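Local coordinates for protein cellulase (Uncultured bacterium, PDB 6XSO) that probably hydrolyses internal glycosidic bonds in cellulose and related plant polysaccharides, acting as a broad-specificity endoglucanase of glycoside hydrolase family 5, subfamily 4, at residues 25-29 against 115-119; 51-55 against 98-102; 150-155 against 212-217. Numbering follows the deposited sequence.

The catalytic domain is a TIM barrel, and the three contacts sample its floor, its rim and its outer layer. Along the chain the segments run 25-29, 51-55, 98-102, 115-119, 150-155 and 212-217, so both halves of contact 2 come between the two halves of contact 1, while contact 3 follows. Helix 97-111 leads directly into strand 116-119, which precedes helix 140-161, linking the contacts in successive beta-alpha units. Their centres are 21 to 23 Å apart. Contacts 1 and 3 meet where Ile-119 O packs 4.1 Å from Trp-154 CH2; contact 2 touches neither. Together they show the barrel closed at its floor, wrapped by helices and extended at its C-terminal rim.

Contact 1: 25-29 against 115-119; sequences AVKNM and MYCII
At the N-terminal end of a TIM barrel, helix 22-28 lies across the floor and packs against the start of the third strand, 116-119. Residues 25-28 are helical, with phi/psi near -65/-40 until Asn-28 relaxes to -76/-14, and Met-29 follows at -63/-23. Opposite, residues 116-119 are extended, and the CA-to-CB bonds of Tyr-116 and Ile-118 point toward the helix. The closest CA pair is Met-29 to Tyr-116, 6.3 Å. Tyr-116 buries most surface: in the m rotamer (chi1 -69°, chi2 82°) it offers one ring face to Met-29 and to the carbonyl of Ala-25. Met-29 CG sits 4.2 Å from the ring centroid, 24° off the normal, a CH-pi contact. A flexible, unbranched methionine suits this place, since its m, t, t chain (chi1 -75°) slides past the ring into the barrel interior, where it also touches Ala-78, Leu-169 and Phe-347. Ala-25 is small enough to let the ring lie close, with CB 4.2 Å from Tyr-116 CE2 and O 4.0 Å from Tyr-116 CZ. The phenol reaches the polar boundary: Tyr-116 OH and Asn-28 ND2 both hydrogen-bond to Glu-20, and Asn-28 CB lies 3.2 Å from Tyr-116 OH. Deeper inside, Ile-118, in its m, t rotamer, meets the methionine tip, Met-29 CE lying 4.4 Å from Ile-118 CD1.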
ATOM      1  N   ALA A  25     -12.011   4.513  -9.281  1.00 21.28           N
ATOM      2  CA  ALA A  25     -10.551   4.583  -9.291  1.00 23.14           C
ATOM      3  C   ALA A  25      -9.946   3.190  -9.206  1.00 21.57           C
ATOM      4  O   ALA A  25      -9.046   2.833  -9.976  1.00 20.77           O
ATOM      5  CB  ALA A  25     -10.048   5.422  -8.122  1.00 24.76           C
ATOM      6  N   VAL A  26     -10.454   2.379  -8.281  1.00 21.00           N
ATOM      7  CA  VAL A  26      -9.876   1.065  -8.030  1.00 19.76           C
ATOM      8  C   VAL A  26     -10.078   0.159  -9.233  1.00 21.38           C
ATOM      9  O   VAL A  26      -9.167  -0.569  -9.640  1.00 21.41           O
ATOM     10  CB  VAL A  26     -10.472   0.493  -6.731  1.00 20.10           C
ATOM     11  CG1 VAL A  26     -10.094  -0.970  -6.566  1.00 20.74           C
ATOM     12  CG2 VAL A  26     -10.009   1.321  -5.529  1.00 20.36           C
ATOM     13  N   LYS A  27     -11.245   0.229  -9.864  1.00 22.01           N
ATOM     14  CA  LYS A  27     -11.430  -0.502 -11.113  1.00 22.87           C
ATOM     15  C   LYS A  27     -10.473  -0.010 -12.191  1.00 23.84           C
ATOM     16  O   LYS A  27      -9.895  -0.811 -12.941  1.00 25.02           O
ATOM     17  CB  LYS A  27     -12.874  -0.334 -11.590  1.00 23.62           C
ATOM     18  CG  LYS A  27     -13.170  -0.880 -12.979  1.00 33.44           C
ATOM     19  CD  LYS A  27     -14.614  -0.573 -13.381  1.00 47.31           C
ATOM     20  CE  LYS A  27     -14.901  -0.949 -14.837  1.00 63.30           C
ATOM     21  NZ  LYS A  27     -14.108  -0.129 -15.804  1.00 74.46           N
ATOM     22  N   ASN A  28     -10.305   1.308 -12.302  1.00 22.15           N
ATOM     23  CA  ASN A  28      -9.530   1.867 -13.406  1.00 23.31           C
ATOM     24  C   ASN A  28      -8.028   1.693 -13.218  1.00 23.68           C
ATOM     25  O   ASN A  28      -7.279   1.876 -14.186  1.00 24.40           O
ATOM     26  CB  ASN A  28      -9.855   3.344 -13.614  1.00 23.77           C
ATOM     27  CG  ASN A  28     -11.237   3.559 -14.156  1.00 25.86           C
ATOM     28  OD1 ASN A  28     -11.791   2.690 -14.816  1.00 28.94           O
ATOM     29  ND2 ASN A  28     -11.798   4.730 -13.901  1.00 25.05           N
ATOM     30  N   MET A  29      -7.582   1.351 -12.006  1.00 23.24           N
ATOM     31  CA  MET A  29      -6.167   1.091 -11.777  1.00 23.48           C
ATOM     32  C   MET A  29      -5.649  -0.102 -12.580  1.00 22.71           C
ATOM     33  O   MET A  29      -4.444  -0.176 -12.860  1.00 21.52           O
ATOM     34  CB  MET A  29      -5.923   0.792 -10.307  1.00 20.05           C
ATOM     35  CG  MET A  29      -5.973   2.002  -9.406  1.00 22.72           C
ATOM     36  SD  MET A  29      -6.028   1.573  -7.656  1.00 21.16           S
ATOM     37  CE  MET A  29      -6.187   3.208  -6.924  1.00 24.01           C
ATOM     38  N   MET A 115      -0.653   6.796 -15.337  1.00 23.59           N
ATOM     39  CA  MET A 115      -0.954   5.762 -14.365  1.00 21.38           C
ATOM     40  C   MET A 115      -1.363   6.400 -13.042  1.00 22.23           C
ATOM     41  O   MET A 115      -0.979   7.529 -12.726  1.00 23.54           O
ATOM     42  CB  MET A 115       0.264   4.856 -14.130  1.00 21.61           C
ATOM     43  CG  MET A 115       0.592   3.933 -15.336  1.00 23.07           C
ATOM     44  SD  MET A 115       1.870   2.680 -14.996  1.00 25.46           S
ATOM     45  CE  MET A 115       3.269   3.756 -14.936  1.00 23.04           C
ATOM     46  N   TYR A 116      -2.153   5.665 -12.262  1.00 19.91           N
ATOM     47  CA  TYR A 116      -2.417   6.049 -10.880  1.00 19.03           C
ATOM     48  C   TYR A 116      -1.153   5.891 -10.038  1.00 20.60           C
ATOM     49  O   TYR A 116      -0.293   5.054 -10.306  1.00 20.29           O
ATOM     50  CB  TYR A 116      -3.512   5.163 -10.276  1.00 21.00           C
ATOM     51  CG  TYR A 116      -4.870   5.401 -10.856  1.00 20.65           C
ATOM     52  CD1 TYR A 116      -5.250   4.811 -12.046  1.00 20.90           C
ATOM     53  CD2 TYR A 116      -5.766   6.240 -10.226  1.00 21.90           C
ATOM     54  CE1 TYR A 116      -6.499   5.040 -12.595  1.00 24.04           C
ATOM     55  CE2 TYR A 116      -7.001   6.475 -10.752  1.00 22.55           C
ATOM     56  CZ  TYR A 116      -7.369   5.862 -11.935  1.00 22.99           C
ATOM     57  OH  TYR A 116      -8.605   6.100 -12.463  1.00 23.70           O
ATOM     58  N   CYS A 117      -1.055   6.701  -8.982  1.00 21.39           N
ATOM     59  CA  CYS A 117       0.065   6.641  -8.053  1.00 20.55           C
ATOM     60  C   CYS A 117      -0.467   6.686  -6.625  1.00 18.71           C
ATOM     61  O   CYS A 117      -1.219   7.596  -6.272  1.00 21.07           O
ATOM     62  CB  CYS A 117       1.025   7.815  -8.265  1.00 21.12           C
ATOM     63  SG  CYS A 117       2.548   7.653  -7.300  1.00 23.06           S
ATOM     64  N   ILE A 118      -0.103   5.695  -5.814  1.00 17.75           N
ATOM     65  CA  ILE A 118      -0.403   5.698  -4.381  1.00 18.79           C
ATOM     66  C   ILE A 118       0.886   6.015  -3.629  1.00 19.88           C
ATOM     67  O   ILE A 118       1.902   5.343  -3.827  1.00 21.18           O
ATOM     68  CB  ILE A 118      -0.943   4.326  -3.938  1.00 19.78           C
ATOM     69  CG1 ILE A 118      -2.268   3.969  -4.609  1.00 21.29           C
ATOM     70  CG2 ILE A 118      -1.096   4.288  -2.403  1.00 21.58           C
ATOM     71  CD1 ILE A 118      -2.645   2.467  -4.422  1.00 21.26           C
ATOM     72  N   ILE A 119       0.838   7.006  -2.725  1.00 21.57           N
ATOM     73  CA  ILE A 119       1.936   7.249  -1.790  1.00 20.29           C
ATOM     74  C   ILE A 119       1.425   6.976  -0.379  1.00 20.10           C
ATOM     75  O   ILE A 119       0.251   7.218  -0.077  1.00 21.26           O
ATOM     76  CB  ILE A 119       2.555   8.652  -1.860  1.00 24.87           C
ATOM     77  CG1 ILE A 119       1.486   9.722  -1.702  1.00 24.52           C
ATOM     78  CG2 ILE A 119       3.335   8.809  -3.178  1.00 27.20           C
ATOM     79  CD1 ILE A 119       2.082  11.140  -1.592  1.00 29.36           C
TER

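Contact 2: 51-55 against 98-102; sequences TVQHE and AWMKR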
ATOM      1  N   THR A  51      19.280  12.564  -0.496  1.00 34.76           N
ATOM      2  CA  THR A  51      18.153  11.688  -0.801  1.00 32.96           C
ATOM      3  C   THR A  51      18.628  10.369  -1.399  1.00 31.92           C
ATOM      4  O   THR A  51      17.965   9.338  -1.245  1.00 29.02           O
ATOM      5  CB  THR A  51      17.145  12.338  -1.752  1.00 29.69           C
ATOM      6  OG1 THR A  51      17.717  12.498  -3.054  1.00 32.25           O
ATOM      7  CG2 THR A  51      16.687  13.665  -1.261  1.00 29.16           C
ATOM      8  N   VAL A  52      19.765  10.380  -2.090  1.00 32.58           N
ATOM      9  CA  VAL A  52      20.248   9.172  -2.752  1.00 31.53           C
ATOM     10  C   VAL A  52      20.578   8.100  -1.729  1.00 30.86           C
ATOM     11  O   VAL A  52      20.329   6.911  -1.951  1.00 30.14           O
ATOM     12  CB  VAL A  52      21.462   9.522  -3.631  1.00 33.18           C
ATOM     13  CG1 VAL A  52      22.130   8.277  -4.179  1.00 38.10           C
ATOM     14  CG2 VAL A  52      21.031  10.451  -4.761  1.00 35.37           C
ATOM     15  N   GLN A  53      21.185   8.504  -0.610  1.00 31.28           N
ATOM     16  CA  GLN A  53      21.545   7.539   0.422  1.00 33.24           C
ATOM     17  C   GLN A  53      20.320   6.774   0.898  1.00 30.48           C
ATOM     18  O   GLN A  53      20.373   5.558   1.086  1.00 32.84           O
ATOM     19  CB  GLN A  53      22.187   8.261   1.602  1.00 32.77           C
ATOM     20  CG  GLN A  53      23.574   8.790   1.327  1.00 37.15           C
ATOM     21  CD  GLN A  53      24.047   9.724   2.404  1.00 42.55           C
ATOM     22  OE1 GLN A  53      23.318  10.021   3.348  1.00 39.24           O
ATOM     23  NE2 GLN A  53      25.270  10.202   2.269  1.00 45.57           N
ATOM     24  N   HIS A  54      19.205   7.474   1.080  1.00 28.24           N
ATOM     25  CA  HIS A  54      17.961   6.848   1.508  1.00 28.47           C
ATOM     26  C   HIS A  54      17.412   5.949   0.413  1.00 27.54           C
ATOM     27  O   HIS A  54      17.134   4.766   0.650  1.00 26.05           O
ATOM     28  CB  HIS A  54      17.017   7.994   1.871  1.00 26.34           C
ATOM     29  CG  HIS A  54      15.625   7.593   2.245  1.00 26.78           C
ATOM     30  ND1 HIS A  54      14.821   8.426   2.988  1.00 26.06           N
ATOM     31  CD2 HIS A  54      14.875   6.500   1.962  1.00 25.36           C
ATOM     32  CE1 HIS A  54      13.642   7.858   3.164  1.00 23.91           C
ATOM     33  NE2 HIS A  54      13.645   6.696   2.543  1.00 26.13           N
ATOM     34  N   GLU A  55      17.303   6.476  -0.808  1.00 27.93           N
ATOM     35  CA  GLU A  55      16.652   5.756  -1.896  1.00 26.80           C
ATOM     36  C   GLU A  55      17.392   4.480  -2.263  1.00 26.81           C
ATOM     37  O   GLU A  55      16.760   3.501  -2.687  1.00 26.38           O
ATOM     38  CB  GLU A  55      16.565   6.679  -3.113  1.00 25.46           C
ATOM     39  CG  GLU A  55      15.816   6.095  -4.303  1.00 24.61           C
ATOM     40  CD  GLU A  55      15.351   7.154  -5.285  1.00 24.78           C
ATOM     41  OE1 GLU A  55      15.633   8.355  -5.052  1.00 27.88           O
ATOM     42  OE2 GLU A  55      14.749   6.783  -6.327  1.00 25.04           O
ATOM     43  N   ALA A  98      14.156  18.746   0.757  1.00 31.81           N
ATOM     44  CA  ALA A  98      14.802  17.936  -0.277  1.00 33.56           C
ATOM     45  C   ALA A  98      14.120  16.581  -0.417  1.00 30.37           C
ATOM     46  O   ALA A  98      13.977  16.056  -1.532  1.00 30.20           O
ATOM     47  CB  ALA A  98      16.286  17.752   0.047  1.00 35.42           C
ATOM     48  N   TRP A  99      13.700  15.990   0.705  1.00 31.34           N
ATOM     49  CA  TRP A  99      13.062  14.685   0.634  1.00 28.43           C
ATOM     50  C   TRP A  99      11.685  14.789  -0.009  1.00 27.92           C
ATOM     51  O   TRP A  99      11.333  13.981  -0.882  1.00 27.07           O
ATOM     52  CB  TRP A  99      12.954  14.045   2.026  1.00 28.73           C
ATOM     53  CG  TRP A  99      12.314  12.677   1.919  1.00 26.31           C
ATOM     54  CD1 TRP A  99      11.088  12.290   2.388  1.00 24.51           C
ATOM     55  CD2 TRP A  99      12.852  11.542   1.223  1.00 25.71           C
ATOM     56  NE1 TRP A  99      10.843  10.976   2.049  1.00 25.51           N
ATOM     57  CE2 TRP A  99      11.908  10.494   1.331  1.00 25.09           C
ATOM     58  CE3 TRP A  99      14.049  11.305   0.540  1.00 27.21           C
ATOM     59  CZ2 TRP A  99      12.122   9.232   0.773  1.00 25.26           C
ATOM     60  CZ3 TRP A  99      14.261  10.044  -0.014  1.00 26.66           C
ATOM     61  CH2 TRP A  99      13.300   9.029   0.107  1.00 24.94           C
ATOM     62  N   MET A 100      10.904  15.797   0.380  1.00 28.30           N
ATOM     63  CA  MET A 100       9.580  15.951  -0.208  1.00 28.89           C
ATOM     64  C   MET A 100       9.690  16.203  -1.706  1.00 27.24           C
ATOM     65  O   MET A 100       8.889  15.687  -2.485  1.00 28.46           O
ATOM     66  CB  MET A 100       8.826  17.086   0.493  1.00 26.59           C
ATOM     67  CG  MET A 100       7.313  17.081   0.164  1.00 29.23           C
ATOM     68  SD  MET A 100       6.356  15.684   0.825  1.00 28.13           S
ATOM     69  CE  MET A 100       6.133  16.249   2.514  1.00 28.38           C
ATOM     70  N   LYS A 101      10.675  17.005  -2.113  1.00 28.17           N
ATOM     71  CA  LYS A 101      10.926  17.234  -3.534  1.00 28.39           C
ATOM     72  C   LYS A 101      11.229  15.937  -4.266  1.00 28.71           C
ATOM     73  O   LYS A 101      10.776  15.738  -5.402  1.00 29.69           O
ATOM     74  CB  LYS A 101      12.093  18.200  -3.654  1.00 32.60           C
ATOM     75  CG  LYS A 101      12.483  18.579  -5.066  1.00 38.28           C
ATOM     76  CD  LYS A 101      13.493  19.736  -5.061  1.00 41.51           C
ATOM     77  CE  LYS A 101      13.957  20.098  -6.466  1.00 47.52           C
ATOM     78  NZ  LYS A 101      14.921  21.242  -6.429  1.00 53.20           N
ATOM     79  N   ARG A 102      11.991  15.036  -3.645  1.00 28.73           N
ATOM     80  CA  ARG A 102      12.320  13.782  -4.322  1.00 29.34           C
ATOM     81  C   ARG A 102      11.087  12.894  -4.467  1.00 26.82           C
ATOM     82  O   ARG A 102      10.863  12.298  -5.526  1.00 26.93           O
ATOM     83  CB  ARG A 102      13.441  13.030  -3.602  1.00 28.16           C
ATOM     84  CG  ARG A 102      13.782  11.674  -4.229  1.00 28.41           C
ATOM     85  CD  ARG A 102      14.210  11.836  -5.670  1.00 27.75           C
ATOM     86  NE  ARG A 102      14.376  10.540  -6.309  1.00 27.36           N
ATOM     87  CZ  ARG A 102      14.353  10.347  -7.622  1.00 26.34           C
ATOM     88  NH1 ARG A 102      14.168  11.372  -8.442  1.00 26.63           N
ATOM     89  NH2 ARG A 102      14.517   9.133  -8.114  1.00 27.01           N
TER
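Two helical segments meet here at a wide spacing: the axes of 51-55 and 98-102 come no closer than 10.8 Å and cross at -58°. The nearest CA atoms, of Thr-51 and Trp-99, are 6.1 Å apart, and from there the gap is filled by long side chains. Segment 51-55 is a single helical turn, closed by Glu-55 N to Thr-51 O at 3.0 Å, whereas 98-102 begins near the N-terminus of helix 97-111. Thr-51 suits the narrow place because it is compact: its CG2 methyl lies 3.6 Å from Ala-98 O, 4.0 Å from Trp-99 CE3 and 4.1 Å from Arg-102 CB. Where the helices diverge, flat rings take over. The imidazole of His-54 forms an offset stack on the six-membered ring of Trp-99, with centroids 3.7 Å apart and planes at 10°. The imidazole is held in position by hydrogen bonds between ND1 and Glu-88 and between NE2 and Leu-39 O, and it also meets the ring of Trp-48. A salt bridge completes the contact. Glu-55 and Arg-102 pair through two bonds, Arg-102 NE to Glu-55 OE1 at 2.8 Å and Arg-102 NH2 to Glu-55 OE2 at 3.0 Å, a bidentate geometry suited to burying both charges. Glu-105 shares the guanidinium, and Thr-63 bonds to both partners. In the TIM barrel, this joins a short helix inserted after the first strand to the start of the helix following the second, at the C-terminal rim of the barrel.

Contact 3: 150-155 against 212-217; sequences YEYLWR and SFVNAV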
ATOM      1  N   TYR A 150       1.624  12.528  13.784  1.00 26.50           N
ATOM      2  CA  TYR A 150       1.086  11.824  12.624  1.00 23.68           C
ATOM      3  C   TYR A 150       0.181  12.723  11.793  1.00 24.40           C
ATOM      4  O   TYR A 150       0.287  12.753  10.559  1.00 23.81           O
ATOM      5  CB  TYR A 150       0.333  10.580  13.105  1.00 22.50           C
ATOM      6  CG  TYR A 150      -0.346   9.802  12.017  1.00 21.91           C
ATOM      7  CD1 TYR A 150      -1.707   9.947  11.773  1.00 23.37           C
ATOM      8  CD2 TYR A 150       0.354   8.881  11.261  1.00 22.14           C
ATOM      9  CE1 TYR A 150      -2.340   9.223  10.784  1.00 22.25           C
ATOM     10  CE2 TYR A 150      -0.276   8.172  10.265  1.00 21.53           C
ATOM     11  CZ  TYR A 150      -1.617   8.345  10.043  1.00 21.14           C
ATOM     12  OH  TYR A 150      -2.286   7.648   9.071  1.00 21.89           O
ATOM     13  N   GLU A 151      -0.715  13.466  12.445  1.00 24.57           N
ATOM     14  CA  GLU A 151      -1.540  14.433  11.724  1.00 25.14           C
ATOM     15  C   GLU A 151      -0.680  15.491  11.037  1.00 25.47           C
ATOM     16  O   GLU A 151      -0.958  15.867   9.895  1.00 27.01           O
ATOM     17  CB  GLU A 151      -2.590  15.059  12.654  1.00 25.08           C
ATOM     18  CG  GLU A 151      -3.670  14.066  13.078  1.00 27.19           C
ATOM     19  CD  GLU A 151      -4.853  14.683  13.818  1.00 35.38           C
ATOM     20  OE1 GLU A 151      -5.008  15.919  13.833  1.00 37.90           O
ATOM     21  OE2 GLU A 151      -5.652  13.907  14.391  1.00 29.05           O
ATOM     22  N   TYR A 152       0.374  15.979  11.707  1.00 26.76           N
ATOM     23  CA  TYR A 152       1.241  16.979  11.077  1.00 27.73           C
ATOM     24  C   TYR A 152       1.943  16.409   9.852  1.00 27.36           C
ATOM     25  O   TYR A 152       2.077  17.097   8.825  1.00 28.26           O
ATOM     26  CB  TYR A 152       2.248  17.511  12.106  1.00 29.04           C
ATOM     27  CG  TYR A 152       3.279  18.518  11.622  1.00 29.43           C
ATOM     28  CD1 TYR A 152       4.558  18.492  12.134  1.00 31.52           C
ATOM     29  CD2 TYR A 152       2.968  19.482  10.673  1.00 29.58           C
ATOM     30  CE1 TYR A 152       5.509  19.399  11.731  1.00 31.96           C
ATOM     31  CE2 TYR A 152       3.924  20.403  10.252  1.00 31.94           C
ATOM     32  CZ  TYR A 152       5.192  20.343  10.776  1.00 32.81           C
ATOM     33  OH  TYR A 152       6.155  21.277  10.383  1.00 37.12           O
ATOM     34  N   LEU A 153       2.405  15.161   9.939  1.00 27.06           N
ATOM     35  CA  LEU A 153       3.005  14.517   8.770  1.00 26.62           C
ATOM     36  C   LEU A 153       2.031  14.474   7.598  1.00 24.61           C
ATOM     37  O   LEU A 153       2.395  14.825   6.467  1.00 25.87           O
ATOM     38  CB  LEU A 153       3.495  13.123   9.140  1.00 24.33           C
ATOM     39  CG  LEU A 153       4.038  12.246   8.018  1.00 24.15           C
ATOM     40  CD1 LEU A 153       5.181  12.938   7.325  1.00 25.30           C
ATOM     41  CD2 LEU A 153       4.468  10.895   8.584  1.00 24.65           C
ATOM     42  N   TRP A 154       0.787  14.049   7.841  1.00 24.68           N
ATOM     43  CA  TRP A 154      -0.180  13.981   6.752  1.00 23.34           C
ATOM     44  C   TRP A 154      -0.589  15.357   6.252  1.00 25.55           C
ATOM     45  O   TRP A 154      -0.826  15.519   5.049  1.00 25.21           O
ATOM     46  CB  TRP A 154      -1.373  13.095   7.103  1.00 24.92           C
ATOM     47  CG  TRP A 154      -1.088  11.711   6.664  1.00 23.28           C
ATOM     48  CD1 TRP A 154      -0.920  10.609   7.447  1.00 25.02           C
ATOM     49  CD2 TRP A 154      -0.884  11.286   5.311  1.00 21.49           C
ATOM     50  NE1 TRP A 154      -0.635   9.515   6.661  1.00 22.83           N
ATOM     51  CE2 TRP A 154      -0.593   9.916   5.349  1.00 22.05           C
ATOM     52  CE3 TRP A 154      -0.886  11.952   4.072  1.00 23.58           C
ATOM     53  CZ2 TRP A 154      -0.340   9.185   4.202  1.00 23.71           C
ATOM     54  CZ3 TRP A 154      -0.649  11.215   2.926  1.00 23.07           C
ATOM     55  CH2 TRP A 154      -0.366   9.850   3.009  1.00 23.12           C
ATOM     56  N   ARG A 155      -0.649  16.371   7.127  1.00 27.75           N
ATOM     57  CA  ARG A 155      -0.902  17.715   6.616  1.00 27.89           C
ATOM     58  C   ARG A 155       0.196  18.128   5.643  1.00 28.99           C
ATOM     59  O   ARG A 155      -0.078  18.737   4.603  1.00 28.44           O
ATOM     60  CB  ARG A 155      -1.031  18.727   7.753  1.00 27.03           C
ATOM     61  CG  ARG A 155      -2.343  18.615   8.524  1.00 28.92           C
ATOM     62  CD  ARG A 155      -2.650  19.841   9.404  1.00 32.03           C
ATOM     63  NE  ARG A 155      -1.540  20.217  10.280  1.00 34.23           N
ATOM     64  CZ  ARG A 155      -1.324  19.680  11.476  1.00 33.10           C
ATOM     65  NH1 ARG A 155      -2.146  18.757  11.948  1.00 34.19           N
ATOM     66  NH2 ARG A 155      -0.286  20.078  12.205  1.00 38.16           N
ATOM     67  N   SER A 212      -7.535  10.185  12.041  1.00 22.78           N
ATOM     68  CA  SER A 212      -6.574  11.274  12.037  1.00 24.02           C
ATOM     69  C   SER A 212      -6.075  11.553  10.628  1.00 22.61           C
ATOM     70  O   SER A 212      -5.929  12.716  10.246  1.00 23.08           O
ATOM     71  CB  SER A 212      -5.401  10.930  12.950  1.00 24.26           C
ATOM     72  OG  SER A 212      -5.685  11.227  14.307  1.00 24.40           O
ATOM     73  N   PHE A 213      -5.789  10.493   9.862  1.00 21.77           N
ATOM     74  CA  PHE A 213      -5.337  10.621   8.478  1.00 21.68           C
ATOM     75  C   PHE A 213      -6.365  11.348   7.639  1.00 22.01           C
ATOM     76  O   PHE A 213      -6.052  12.340   6.971  1.00 22.39           O
ATOM     77  CB  PHE A 213      -5.092   9.216   7.936  1.00 21.01           C
ATOM     78  CG  PHE A 213      -5.049   9.098   6.435  1.00 21.04           C
ATOM     79  CD1 PHE A 213      -4.021   9.658   5.696  1.00 21.83           C
ATOM     80  CD2 PHE A 213      -6.016   8.355   5.775  1.00 21.81           C
ATOM     81  CE1 PHE A 213      -3.971   9.494   4.307  1.00 22.89           C
ATOM     82  CE2 PHE A 213      -5.975   8.173   4.407  1.00 21.93           C
ATOM     83  CZ  PHE A 213      -4.948   8.737   3.667  1.00 20.58           C
ATOM     84  N   VAL A 214      -7.609  10.866   7.661  1.00 24.38           N
ATOM     85  CA  VAL A 214      -8.638  11.481   6.828  1.00 24.00           C
ATOM     86  C   VAL A 214      -8.831  12.935   7.228  1.00 25.85           C
ATOM     87  O   VAL A 214      -8.867  13.832   6.377  1.00 26.10           O
ATOM     88  CB  VAL A 214      -9.944  10.674   6.902  1.00 26.65           C
ATOM     89  CG1 VAL A 214     -11.077  11.440   6.264  1.00 34.78           C
ATOM     90  CG2 VAL A 214      -9.763   9.323   6.198  1.00 24.73           C
ATOM     91  N   ASN A 215      -8.945  13.194   8.534  1.00 25.30           N
ATOM     92  CA  ASN A 215      -9.191  14.553   8.988  1.00 25.58           C
ATOM     93  C   ASN A 215      -8.046  15.483   8.609  1.00 25.82           C
ATOM     94  O   ASN A 215      -8.277  16.632   8.208  1.00 27.78           O
ATOM     95  CB  ASN A 215      -9.391  14.563  10.501  1.00 26.17           C
ATOM     96  CG  ASN A 215     -10.692  13.895  10.930  1.00 30.70           C
ATOM     97  OD1 ASN A 215     -11.592  13.669  10.121  1.00 29.85           O
ATOM     98  ND2 ASN A 215     -10.788  13.567  12.219  1.00 30.46           N
ATOM     99  N   ALA A 216      -6.805  15.012   8.736  1.00 25.62           N
ATOM    100  CA  ALA A 216      -5.667  15.863   8.408  1.00 23.72           C
ATOM    101  C   ALA A 216      -5.642  16.169   6.919  1.00 26.55           C
ATOM    102  O   ALA A 216      -5.406  17.311   6.510  1.00 27.26           O
ATOM    103  CB  ALA A 216      -4.368  15.178   8.829  1.00 29.43           C
ATOM    104  N   VAL A 217      -5.911  15.160   6.093  1.00 26.13           N
ATOM    105  CA  VAL A 217      -5.844  15.364   4.656  1.00 24.61           C
ATOM    106  C   VAL A 217      -6.983  16.265   4.196  1.00 26.06           C
ATOM    107  O   VAL A 217      -6.767  17.268   3.508  1.00 26.52           O
ATOM    108  CB  VAL A 217      -5.862  14.015   3.916  1.00 22.15           C
ATOM    109  CG1 VAL A 217      -6.025  14.263   2.412  1.00 24.94           C
ATOM    110  CG2 VAL A 217      -4.618  13.208   4.192  1.00 25.11           C
TER
HETATM  111  O   HOH W   1      -8.447  14.244  14.003  1.00 33.67           O
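The apolar centre is aromatic: an edge of Phe-213 points at the face of Trp-154, in an edge-to-face pair whose ring centroids (the five-membered ring for tryptophan) lie 4.7 Å apart with planes at 68°. Their closest atoms, Trp-154 CE2 and Phe-213 CD1, are 3.5 Å apart. Val-217 extends this patch, its CG2 3.9 Å from Trp-154 CE3, and beneath the helices the cluster rests on Phe-170 of strand 168-171 and Leu-229 of strand 229-232. Ala-216 marks the tightest point, 5.4 Å from Arg-155 between CA atoms. It has only a methyl group, whose CB lies 3.6 Å from Glu-151 O and 4.0 Å from Trp-154 CB, allowing the axes of segments 150-155 and 212-217 to approach to 8.3 Å, crossing at -43°. Tyr-150 bridges to the polar side, with CD1 4.0 Å from Ser-212 CB and OH 3.4 Å from Phe-213 CB; its hydroxyl and Trp-154 NE1 both hydrogen-bond to Ser-172 O, so these large rings are not left with unmet polar atoms. Farther out, Ser-212 OG donates to Glu-151 OE2 at 2.7 Å and also bonds to Tyr-143 OH. A water donates to Glu-151 OE2 at 2.8 Å and accepts from Asn-215 ND2 at 3.0 Å. These are neighbouring helices of the TIM-barrel shell, covering strands four and five. The chemistry implies that aromatic and aliphatic packing fills the inner side of their interface, while hydrogen bonds to the Glu-151 carboxylate, one of them through solvent, join its outer edge without any salt bridge between the two segments.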